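Local coordinates for modulator protein RSBR (PDB 2BNL) that regulates sigma-B activity in the environmental branch of the general stress response, as a stressosome component that stimulates the RsbT kinase toward RsbS, at residues W22-E33 against F83-R94. Sequence-based numbering, arbitrary orientation.
Sequences WTDTLKELSEQE and FLATALAEFWKR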
loop_
_atom_site.group_PDB
_atom_site.type_symbol
_atom_site.label_atom_id
_atom_site.label_comp_id
_atom_site.label_asym_id
_atom_site.label_seq_id
_atom_site.Cartn_x
_atom_site.Cartn_y
_atom_site.Cartn_z
ATOM N N TRP A 22 15.153 6.414 -6.339
ATOM C CA TRP A 22 14.722 5.672 -5.188
ATOM C C TRP A 22 15.682 5.743 -4.022
ATOM O O TRP A 22 15.245 5.813 -2.905
ATOM C CB TRP A 22 14.349 4.232 -5.600
ATOM C CG TRP A 22 13.189 4.247 -6.470
ATOM C CD1 TRP A 22 12.348 5.271 -6.683
ATOM C CD2 TRP A 22 12.757 3.188 -7.348
ATOM N NE1 TRP A 22 11.378 4.899 -7.588
ATOM C CE2 TRP A 22 11.605 3.621 -7.986
ATOM C CE3 TRP A 22 13.250 1.910 -7.635
ATOM C CZ2 TRP A 22 10.917 2.833 -8.920
ATOM C CZ3 TRP A 22 12.556 1.146 -8.555
ATOM C CH2 TRP A 22 11.418 1.619 -9.165
ATOM N N THR A 23 16.994 5.772 -4.296
ATOM C CA THR A 23 17.978 5.957 -3.257
ATOM C C THR A 23 17.775 7.326 -2.610
ATOM O O THR A 23 17.787 7.476 -1.408
ATOM C CB THR A 23 19.432 5.744 -3.831
ATOM O OG1 THR A 23 19.545 4.388 -4.278
ATOM C CG2 THR A 23 20.441 5.947 -2.668
ATOM N N ASP A 24 17.585 8.337 -3.423
ATOM C CA ASP A 24 17.323 9.689 -2.933
ATOM C C ASP A 24 16.061 9.805 -2.160
ATOM O O ASP A 24 15.993 10.546 -1.184
ATOM C CB ASP A 24 17.324 10.725 -4.083
ATOM C CG ASP A 24 18.704 10.912 -4.707
ATOM O OD1 ASP A 24 19.764 10.461 -4.148
ATOM O OD2 ASP A 24 18.724 11.446 -5.827
ATOM N N THR A 25 15.022 9.080 -2.559
ATOM C CA THR A 25 13.751 9.058 -1.793
ATOM C C THR A 25 13.983 8.479 -0.415
ATOM O O THR A 25 13.553 9.066 0.541
ATOM C CB THR A 25 12.726 8.222 -2.587
ATOM O OG1 THR A 25 12.526 8.825 -3.854
ATOM C CG2 THR A 25 11.419 8.046 -1.854
ATOM N N LEU A 26 14.722 7.350 -0.305
ATOM C CA LEU A 26 15.028 6.738 0.985
ATOM C C LEU A 26 15.784 7.674 1.874
ATOM O O LEU A 26 15.474 7.830 3.038
ATOM C CB LEU A 26 15.815 5.435 0.825
ATOM C CG LEU A 26 15.031 4.281 0.207
ATOM C CD1 LEU A 26 15.905 3.185 -0.158
ATOM C CD2 LEU A 26 13.909 3.717 1.158
ATOM N N LYS A 27 16.759 8.330 1.297
ATOM C CA LYS A 27 17.565 9.235 2.046
ATOM C C LYS A 27 16.742 10.388 2.586
ATOM O O LYS A 27 16.857 10.767 3.749
ATOM C CB LYS A 27 18.698 9.704 1.165
ATOM C CG LYS A 27 19.771 8.640 0.936
ATOM C CD LYS A 27 20.814 9.128 -0.126
ATOM C CE LYS A 27 21.418 10.390 0.282
ATOM N NZ LYS A 27 22.684 10.735 -0.462
ATOM N N GLU A 28 15.891 10.948 1.729
ATOM C CA GLU A 28 14.993 12.065 2.123
ATOM C C GLU A 28 14.115 11.641 3.264
ATOM O O GLU A 28 13.947 12.340 4.241
ATOM C CB GLU A 28 14.143 12.478 0.901
ATOM C CG GLU A 28 13.186 13.579 1.102
ATOM C CD GLU A 28 12.257 13.804 -0.134
ATOM O OE1 GLU A 28 12.624 13.468 -1.317
ATOM O OE2 GLU A 28 11.118 14.224 0.112
ATOM N N LEU A 29 13.559 10.457 3.149
ATOM C CA LEU A 29 12.706 9.972 4.194
ATOM C C LEU A 29 13.439 9.678 5.482
ATOM O O LEU A 29 12.866 9.914 6.599
ATOM C CB LEU A 29 11.912 8.741 3.729
ATOM C CG LEU A 29 10.879 8.966 2.654
ATOM C CD1 LEU A 29 10.403 7.598 2.102
ATOM C CD2 LEU A 29 9.753 9.765 3.192
ATOM N N SER A 30 14.677 9.186 5.362
ATOM C CA SER A 30 15.450 8.837 6.582
ATOM C C SER A 30 15.750 10.062 7.478
ATOM O O SER A 30 15.943 9.929 8.662
ATOM C CB SER A 30 16.767 8.101 6.257
ATOM O OG SER A 30 17.733 8.935 5.651
ATOM N N GLU A 31 15.821 11.220 6.841
ATOM C CA GLU A 31 16.043 12.492 7.525
ATOM C C GLU A 31 14.988 12.850 8.520
ATOM O O GLU A 31 15.260 13.600 9.435
ATOM C CB GLU A 31 16.231 13.590 6.510
ATOM C CG GLU A 31 17.533 13.496 5.789
ATOM C CD GLU A 31 18.804 13.766 6.714
ATOM O OE1 GLU A 31 18.738 14.287 7.905
ATOM O OE2 GLU A 31 19.901 13.485 6.204
ATOM N N GLN A 32 13.817 12.267 8.413
ATOM C CA GLN A 32 12.782 12.422 9.399
ATOM C C GLN A 32 12.811 11.306 10.447
ATOM O O GLN A 32 11.937 11.280 11.299
ATOM C CB GLN A 32 11.376 12.366 8.723
ATOM C CG GLN A 32 11.096 13.443 7.663
ATOM C CD GLN A 32 11.474 14.882 8.171
ATOM O OE1 GLN A 32 12.249 15.589 7.521
ATOM N NE2 GLN A 32 10.931 15.295 9.329
ATOM N N GLU A 33 13.721 10.341 10.369
ATOM C CA GLU A 33 13.759 9.275 11.358
ATOM C C GLU A 33 14.852 9.686 12.401
ATOM O O GLU A 33 15.536 10.709 12.241
ATOM C CB GLU A 33 14.076 7.916 10.745
ATOM C CG GLU A 33 13.099 7.303 9.653
ATOM C CD GLU A 33 11.593 7.110 10.041
ATOM O OE1 GLU A 33 11.250 6.125 10.790
ATOM O OE2 GLU A 33 10.759 7.884 9.477
ATOM N N PHE A 83 7.645 3.339 7.667
ATOM C CA PHE A 83 8.714 3.846 6.799
ATOM C C PHE A 83 8.755 3.076 5.476
ATOM O O PHE A 83 8.795 3.649 4.367
ATOM C CB PHE A 83 10.105 3.645 7.497
ATOM C CG PHE A 83 11.249 4.169 6.687
ATOM C CD1 PHE A 83 11.682 5.469 6.857
ATOM C CD2 PHE A 83 11.803 3.438 5.713
ATOM C CE1 PHE A 83 12.761 5.995 6.015
ATOM C CE2 PHE A 83 12.905 3.898 4.939
ATOM C CZ PHE A 83 13.348 5.221 5.074
ATOM N N LEU A 84 8.744 1.766 5.588
ATOM C CA LEU A 84 8.761 0.947 4.403
ATOM C C LEU A 84 7.591 1.226 3.493
ATOM O O LEU A 84 7.804 1.414 2.293
ATOM C CB LEU A 84 8.874 -0.540 4.780
ATOM C CG LEU A 84 8.855 -1.502 3.575
ATOM C CD1 LEU A 84 10.085 -1.254 2.755
ATOM C CD2 LEU A 84 8.898 -2.829 4.094
ATOM N N ALA A 85 6.373 1.243 4.051
ATOM C CA ALA A 85 5.176 1.440 3.239
ATOM C C ALA A 85 5.140 2.864 2.676
ATOM O O ALA A 85 4.804 3.075 1.568
ATOM C CB ALA A 85 3.943 1.143 4.074
ATOM N N THR A 86 5.638 3.854 3.404
ATOM C CA THR A 86 5.737 5.196 2.851
ATOM C C THR A 86 6.709 5.263 1.699
ATOM O O THR A 86 6.387 5.867 0.694
ATOM C CB THR A 86 6.094 6.214 3.986
ATOM O OG1 THR A 86 5.173 6.026 5.076
ATOM C CG2 THR A 86 6.153 7.710 3.476
ATOM N N ALA A 87 7.898 4.654 1.843
ATOM C CA ALA A 87 8.883 4.580 0.818
ATOM C C ALA A 87 8.431 3.938 -0.455
ATOM O O ALA A 87 8.597 4.451 -1.569
ATOM C CB ALA A 87 10.143 3.847 1.314
ATOM N N LEU A 88 7.880 2.758 -0.317
ATOM C CA LEU A 88 7.369 2.075 -1.508
ATOM C C LEU A 88 6.290 2.896 -2.264
ATOM O O LEU A 88 6.274 2.849 -3.524
ATOM C CB LEU A 88 6.875 0.684 -1.149
ATOM C CG LEU A 88 7.909 -0.253 -0.599
ATOM C CD1 LEU A 88 7.498 -1.746 -0.672
ATOM C CD2 LEU A 88 9.241 -0.122 -1.363
ATOM N N ALA A 89 5.371 3.502 -1.529
ATOM C CA ALA A 89 4.317 4.445 -2.108
ATOM C C ALA A 89 4.978 5.578 -2.925
ATOM O O ALA A 89 4.639 5.845 -4.080
ATOM C CB ALA A 89 3.411 4.976 -1.028
ATOM N N GLU A 90 6.008 6.198 -2.336
ATOM C CA GLU A 90 6.752 7.226 -3.030
ATOM C C GLU A 90 7.551 6.705 -4.224
ATOM O O GLU A 90 7.678 7.441 -5.196
ATOM C CB GLU A 90 7.760 7.961 -2.047
ATOM C CG GLU A 90 7.294 9.050 -1.321
ATOM C CD GLU A 90 6.494 10.058 -2.200
ATOM O OE1 GLU A 90 7.069 10.754 -3.068
ATOM O OE2 GLU A 90 5.251 10.069 -2.018
ATOM N N PHE A 91 8.092 5.453 -4.185
ATOM C CA PHE A 91 8.824 4.888 -5.275
ATOM C C PHE A 91 7.943 4.894 -6.556
ATOM O O PHE A 91 8.410 5.381 -7.572
ATOM C CB PHE A 91 9.250 3.456 -4.997
ATOM C CG PHE A 91 10.465 3.304 -4.121
ATOM C CD1 PHE A 91 11.018 4.408 -3.379
ATOM C CD2 PHE A 91 11.007 2.108 -3.952
ATOM C CE1 PHE A 91 12.071 4.239 -2.564
ATOM C CE2 PHE A 91 12.100 1.926 -3.152
ATOM C CZ PHE A 91 12.627 3.001 -2.464
ATOM N N TRP A 92 6.699 4.410 -6.479
ATOM C CA TRP A 92 5.867 4.287 -7.692
ATOM C C TRP A 92 5.425 5.687 -8.176
ATOM O O TRP A 92 5.285 5.933 -9.391
ATOM C CB TRP A 92 4.763 3.206 -7.590
ATOM C CG TRP A 92 3.570 3.530 -6.766
ATOM C CD1 TRP A 92 3.318 3.171 -5.438
ATOM C CD2 TRP A 92 2.496 4.378 -7.145
ATOM N NE1 TRP A 92 2.156 3.737 -5.019
ATOM C CE2 TRP A 92 1.636 4.494 -6.033
ATOM C CE3 TRP A 92 2.167 5.055 -8.326
ATOM C CZ2 TRP A 92 0.463 5.287 -6.067
ATOM C CZ3 TRP A 92 1.028 5.898 -8.339
ATOM C CH2 TRP A 92 0.156 5.927 -7.247
ATOM N N LYS A 93 5.220 6.588 -7.224
ATOM C CA LYS A 93 4.756 7.916 -7.528
ATOM C C LYS A 93 5.798 8.740 -8.234
ATOM O O LYS A 93 5.475 9.538 -9.177
ATOM C CB LYS A 93 4.300 8.617 -6.241
ATOM C CG LYS A 93 3.073 7.969 -5.690
ATOM C CD LYS A 93 2.686 8.777 -4.451
ATOM C CE LYS A 93 1.982 7.963 -3.439
ATOM N NZ LYS A 93 1.875 8.921 -2.275
ATOM N N ARG A 94 7.052 8.494 -7.836
ATOM C CA ARG A 94 8.137 9.087 -8.486
ATOM C C ARG A 94 8.424 8.537 -9.864
ATOM O O ARG A 94 8.795 9.279 -10.749
ATOM C CB ARG A 94 9.341 9.095 -7.564
ATOM C CG ARG A 94 9.094 10.150 -6.438
ATOM C CD ARG A 94 10.264 10.392 -5.492
ATOM N NE ARG A 94 9.766 10.986 -4.222
ATOM C CZ ARG A 94 10.512 11.627 -3.311
ATOM N NH1 ARG A 94 11.812 11.843 -3.512
ATOM N NH2 ARG A 94 9.949 12.097 -2.221
#
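Phe91 lies flat against the indole of Trp22 in an offset stack, the phenyl plane only 9° from that of the five-membered ring. Its CB sits over that ring, 3.8 Å from the centroid; CG faces Trp22 CG at 3.7 Å, CD1 lies against Trp22 CD1, CD2 over the CG-CD2 part of the indole, CE1 nears Thr25 CG2 in the ring plane, CE2 is close to Trp22 CB, and CZ ends against Leu26 CG at 3.8 Å. Trp22 NE1 gives a weak, bent hydrogen bond to Phe91 O (3.0 Å). Tyr49 adds an edge-to-face ring pair with Phe91. Segments 22-30 and 83-94, parts of helices 15-30 and 81-100, run roughly antiparallel (141°) in the globin-like N-terminal domain of RsbRA, a nonheme globin. Further along, Leu26 CD2 and Leu29 CD1 both press on Ala87 CB, and Leu29 CB meets Phe83 CE1 at 3.7 Å. Beside these apolar contacts a salt-bridge network joins the helices. Glu28 reaches out with chi1 at 180° and its chain extended, bringing OE1 to both end nitrogens of Arg94, 2.8 Å from NH1. From its own helix Glu90 OE1 takes the side of the same guanidinium, 2.9 Å from NE, while Thr25 CG2 covers one face; Thr25 OG1 is bonded to Leu21 O. Replacing Arg94 with a leucine would probably leave Glu28 without its counter-charge in this network and Glu90 with Lys93 alone, and let the Glu28 carboxylate turn more freely. Lys93 NZ, 3.6 Å from Glu90 OE2, also pairs with Asp117 of the second subunit.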